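Local coordinates for nickel-dependent hydrogenase large subunit (Allochromatium vinosum, PDB 3MYR), which catalyses the reversible oxidation of molecular hydrogen at a nickel-iron centre, as the large subunit of a heterodimeric [NiFe] hydrogenase, at the interface of chains B and A. Numbering follows the deposited sequence. Chains: chain A, Nickel-dependent hydrogenase large subunit; chain B, Hydrogenase (NiFe) small subunit HydA.

Contact 1: the interface of chains B and A. Residues chain B 22, 28-30; chain A 192, 195-196, 199.
Helix 181-201 of the large subunit packs against the C-terminal end of helix 16-23, the start of helix 29-36 and the loop residue just before it in the small subunit. A:Arg199 reaches both small-subunit helices. Its guanidinium meets B:Glu30 end-on, from the opposite direction, in a two-bond salt bridge. A:Arg199 NH2 bonds the carboxylate oxygen B:Glu30 OE1 at 2.8 Å, and this link is nearly straight, 167° at the hydrogen. A:Arg199 NH1 bonds B:Glu30 OE2 at 2.9 Å. Both oxygens use their syn lone pairs, and the two flat groups are nearly coplanar, 24° apart. Another edge of the guanidinium, NE with NH1, grips the backbone carbonyl of B:Thr22 from the side. A:Arg199 NE lies 3.0 Å from B:Thr22 O, and NH1 serves both partners. CG of A:Arg199 sits between its backbone N and carbonyl carbon (chi1 63°), and a bend at chi3 turns the head toward both acceptors. B:Thr28 CB lies over one face of the guanidinium, toward its rim. The carbonyl O of A:Leu195, from the arginine's own helix, lies over the centre of the other face, which limits its tilt. The same helix also packs on B:Glu30. A water 2.7 Å from B:Glu30 OE1 bridges it to A:Leu192 O. The methyl CD1 of A:Leu195 lies 3.5 Å from B:Glu30 OE2, and CD2 of A:Leu192 packs on CB of B:Glu30. A leucine in place of A:Arg199 would probably leave the B:Glu30 carboxylate without its countercharge and the B:Thr22 carbonyl without these donors. The site ties the heterodimer together through an ion pair and a probable arginine cap on helix 16-23.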
# COMPACT_ATOMS: atom_id res chain seq x y z
N THR B 22 -11.88 3.47 -1.68
CA THR B 22 -11.59 4.52 -2.71
C THR B 22 -11.83 4.03 -4.13
O THR B 22 -12.00 4.84 -5.04
CB THR B 22 -10.11 5.07 -2.69
OG1 THR B 22 -9.26 4.07 -3.26
CG2 THR B 22 -9.65 5.41 -1.28
N THR B 28 -19.27 7.45 -4.88
CA THR B 28 -17.82 7.50 -4.69
C THR B 28 -17.50 8.01 -3.26
O THR B 28 -18.32 8.71 -2.65
CB THR B 28 -17.16 8.47 -5.68
OG1 THR B 28 -17.69 9.79 -5.41
CG2 THR B 28 -17.47 8.07 -7.18
N LEU B 29 -16.29 7.75 -2.77
CA LEU B 29 -15.84 8.27 -1.48
C LEU B 29 -15.94 9.82 -1.40
O LEU B 29 -16.50 10.41 -0.46
CB LEU B 29 -14.36 7.87 -1.38
CG LEU B 29 -13.74 7.87 0.02
CD1 LEU B 29 -12.29 8.24 0.15
CD2 LEU B 29 -14.65 8.11 1.22
N GLU B 30 -15.52 10.51 -2.44
CA GLU B 30 -15.68 11.95 -2.44
C GLU B 30 -17.15 12.44 -2.40
O GLU B 30 -17.45 13.36 -1.63
CB GLU B 30 -14.86 12.67 -3.52
CG GLU B 30 -15.19 12.38 -5.00
CD GLU B 30 -14.57 11.04 -5.56
OE1 GLU B 30 -14.55 10.86 -6.80
OE2 GLU B 30 -14.13 10.16 -4.76
N LEU A 192 -9.25 15.91 -6.69
CA LEU A 192 -10.53 15.25 -6.93
C LEU A 192 -10.51 14.47 -8.26
O LEU A 192 -11.08 13.38 -8.35
CB LEU A 192 -11.66 16.29 -6.96
CG LEU A 192 -12.02 16.87 -5.58
CD1 LEU A 192 -12.89 18.06 -5.78
CD2 LEU A 192 -12.73 15.87 -4.65
N LEU A 195 -8.84 11.15 -7.72
CA LEU A 195 -9.61 10.06 -7.15
C LEU A 195 -10.43 9.35 -8.25
O LEU A 195 -10.57 8.14 -8.19
CB LEU A 195 -10.61 10.51 -6.06
CG LEU A 195 -10.00 11.03 -4.79
CD1 LEU A 195 -11.11 11.84 -4.03
CD2 LEU A 195 -9.51 9.78 -4.02
N ALA A 196 -11.04 10.09 -9.19
CA ALA A 196 -11.82 9.44 -10.27
C ALA A 196 -10.85 8.65 -11.19
O ALA A 196 -11.14 7.55 -11.64
CB ALA A 196 -12.59 10.47 -11.08
N ARG A 199 -9.48 5.10 -9.69
CA ARG A 199 -10.38 3.96 -9.55
C ARG A 199 -10.67 3.40 -10.94
O ARG A 199 -10.88 2.18 -11.09
CB ARG A 199 -11.70 4.31 -8.83
CG ARG A 199 -12.63 5.36 -9.55
CD ARG A 199 -13.92 5.58 -8.66
NE ARG A 199 -13.54 6.02 -7.31
CZ ARG A 199 -13.56 7.31 -6.91
NH1 ARG A 199 -13.18 7.63 -5.67
NH2 ARG A 199 -14.11 8.24 -7.70
O HOH W 1 -13.54 13.01 -8.14

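Contact 2: the interface of chains B and A. Residues chain B 203, 245, 262; chain A 51, 217-218, 463, 468.
B:Phe203, B:Tyr262 and A:Trp468 form the core of an aromatic cluster between the small and large subunits of this [NiFe] hydrogenase. Most of its rings meet edge to face. The six-membered ring of A:Trp468 points its CZ2-CH2 edge at the face of B:Tyr262, with the planes 83° apart. A:Trp468 CZ2 comes within 3.5 Å of B:Tyr262 CG, and CH2 lies over the centre of the tyrosine ring. B:Phe203 in turn directs its CE2 onto a face of A:Trp468, near the rim, with B:Phe203 CE2 3.8 Å from A:Trp468 CH2. The indole thus gives its edge to one small-subunit ring and a face to another. B:Phe203 plays the same part toward A:Phe463. B:Phe203 CD2 stands over the centre of the A:Phe463 ring, 3.5 Å from A:Phe463 CZ, and the planes are steeply tilted. CG of A:Phe463 is anti to the backbone N (chi1 176°), which presents the ring face to B:Phe203. The methyl CG1 of A:Val218 sits over the centre of a face of B:Phe203, 3.7 Å from B:Phe203 CZ, in a CH-pi contact. The same methyl also touches B:Tyr262 OH and the imidazole CD2 of B:His245. The phenol is fixed within its own chain: B:Tyr262 OH and B:His245 NE2 share a hydrogen bond of 2.7 Å, nearly straight at 168°, with the hydroxyl in the imidazole plane. A water joins the same hydroxyl to A:Arg51 O. A:Arg51 O also lies 3.3 Å from the ring carbon CE2 of B:Tyr262. Another water links the indole NE1 of A:Trp468 to B:Tyr262 O. The guanidinium NH1 of A:Arg51 lies over the rim of the other indole face.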
# COMPACT_ATOMS: atom_id res chain seq x y z
N PHE B 203 -2.77 -23.73 -14.83
CA PHE B 203 -3.23 -22.39 -15.12
C PHE B 203 -3.31 -22.01 -16.58
O PHE B 203 -3.95 -20.96 -16.94
CB PHE B 203 -2.45 -21.35 -14.28
CG PHE B 203 -2.56 -21.64 -12.83
CD1 PHE B 203 -3.68 -21.22 -12.12
CD2 PHE B 203 -1.60 -22.43 -12.19
CE1 PHE B 203 -3.84 -21.57 -10.78
CE2 PHE B 203 -1.75 -22.74 -10.87
CZ PHE B 203 -2.89 -22.34 -10.17
N HIS B 245 -7.69 -17.61 -11.46
CA HIS B 245 -7.14 -18.13 -10.22
C HIS B 245 -8.26 -18.71 -9.36
O HIS B 245 -9.31 -18.07 -9.22
CB HIS B 245 -6.37 -16.99 -9.41
CG HIS B 245 -5.50 -17.54 -8.33
ND1 HIS B 245 -6.00 -17.98 -7.12
CD2 HIS B 245 -4.18 -17.86 -8.33
CE1 HIS B 245 -5.01 -18.49 -6.40
NE2 HIS B 245 -3.90 -18.43 -7.11
N TYR B 262 -3.89 -24.43 -2.80
CA TYR B 262 -3.95 -25.15 -4.06
C TYR B 262 -4.38 -26.61 -3.89
O TYR B 262 -4.20 -27.38 -4.80
CB TYR B 262 -2.64 -25.04 -4.82
CG TYR B 262 -2.35 -23.58 -5.15
CD1 TYR B 262 -3.03 -22.95 -6.19
CD2 TYR B 262 -1.41 -22.83 -4.41
CE1 TYR B 262 -2.82 -21.59 -6.48
CE2 TYR B 262 -1.20 -21.42 -4.69
CZ TYR B 262 -1.89 -20.84 -5.72
OH TYR B 262 -1.61 -19.56 -6.10
N ARG A 51 4.09 -22.34 -2.28
CA ARG A 51 3.25 -21.83 -3.40
C ARG A 51 2.17 -20.88 -2.84
O ARG A 51 1.65 -20.08 -3.60
CB ARG A 51 2.61 -22.97 -4.19
CG ARG A 51 3.72 -23.78 -4.92
CD ARG A 51 3.10 -25.04 -5.47
NE ARG A 51 2.52 -25.85 -4.42
CZ ARG A 51 1.66 -26.86 -4.62
NH1 ARG A 51 1.36 -27.25 -5.86
NH2 ARG A 51 1.20 -27.54 -3.59
N PHE A 217 -1.61 -14.08 -8.06
CA PHE A 217 -0.34 -14.40 -8.69
C PHE A 217 -0.18 -15.90 -8.66
O PHE A 217 -0.93 -16.56 -7.99
CB PHE A 217 0.84 -13.75 -7.95
CG PHE A 217 0.79 -12.28 -8.02
CD1 PHE A 217 1.32 -11.61 -9.11
CD2 PHE A 217 0.03 -11.57 -7.06
CE1 PHE A 217 1.10 -10.23 -9.25
CE2 PHE A 217 -0.12 -10.20 -7.12
CZ PHE A 217 0.40 -9.51 -8.22
N VAL A 218 0.69 -16.47 -9.49
CA VAL A 218 1.08 -17.85 -9.23
C VAL A 218 2.57 -18.03 -9.39
O VAL A 218 3.22 -17.39 -10.26
CB VAL A 218 0.45 -18.91 -10.18
CG1 VAL A 218 -0.85 -19.22 -9.75
CG2 VAL A 218 0.44 -18.42 -11.61
N PHE A 463 2.23 -20.02 -18.20
CA PHE A 463 2.55 -20.72 -16.95
C PHE A 463 3.46 -21.89 -17.18
O PHE A 463 3.17 -22.78 -18.01
CB PHE A 463 1.23 -21.18 -16.29
CG PHE A 463 1.42 -21.99 -15.04
CD1 PHE A 463 1.18 -23.36 -15.03
CD2 PHE A 463 1.80 -21.38 -13.85
CE1 PHE A 463 1.30 -24.12 -13.80
CE2 PHE A 463 2.00 -22.13 -12.64
CZ PHE A 463 1.75 -23.51 -12.64
N TRP A 468 5.60 -27.33 -10.54
CA TRP A 468 4.40 -27.00 -9.73
C TRP A 468 4.19 -27.96 -8.54
O TRP A 468 3.80 -27.52 -7.47
CB TRP A 468 3.15 -26.98 -10.62
CG TRP A 468 1.90 -26.69 -9.85
CD1 TRP A 468 0.88 -27.57 -9.54
CD2 TRP A 468 1.55 -25.41 -9.22
NE1 TRP A 468 -0.08 -26.89 -8.77
CE2 TRP A 468 0.32 -25.58 -8.59
CE3 TRP A 468 2.21 -24.16 -9.14
CZ2 TRP A 468 -0.30 -24.53 -7.85
CZ3 TRP A 468 1.56 -23.09 -8.42
CH2 TRP A 468 0.35 -23.30 -7.80
O HOH W 2 1.45 -20.02 -6.50
O HOH W 3 -2.54 -28.20 -7.30

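Contact 1 and contact 2 belong to the same interface between the large and small subunits, with the centres of their C-alpha atoms about 33 Å apart. They share no residue and no helix or strand. Contact 1 is built mainly on helices of both chains, whereas contact 2 draws mainly on loops, plus the short 3-10 helix 50-52 of the large subunit. On the small subunit, contact 1 uses an early part of the chain and contact 2 a later part. Together they join the heterodimer at separate points, one mainly by charge and the other mainly by aromatic packing, which probably helps to fix its orientation.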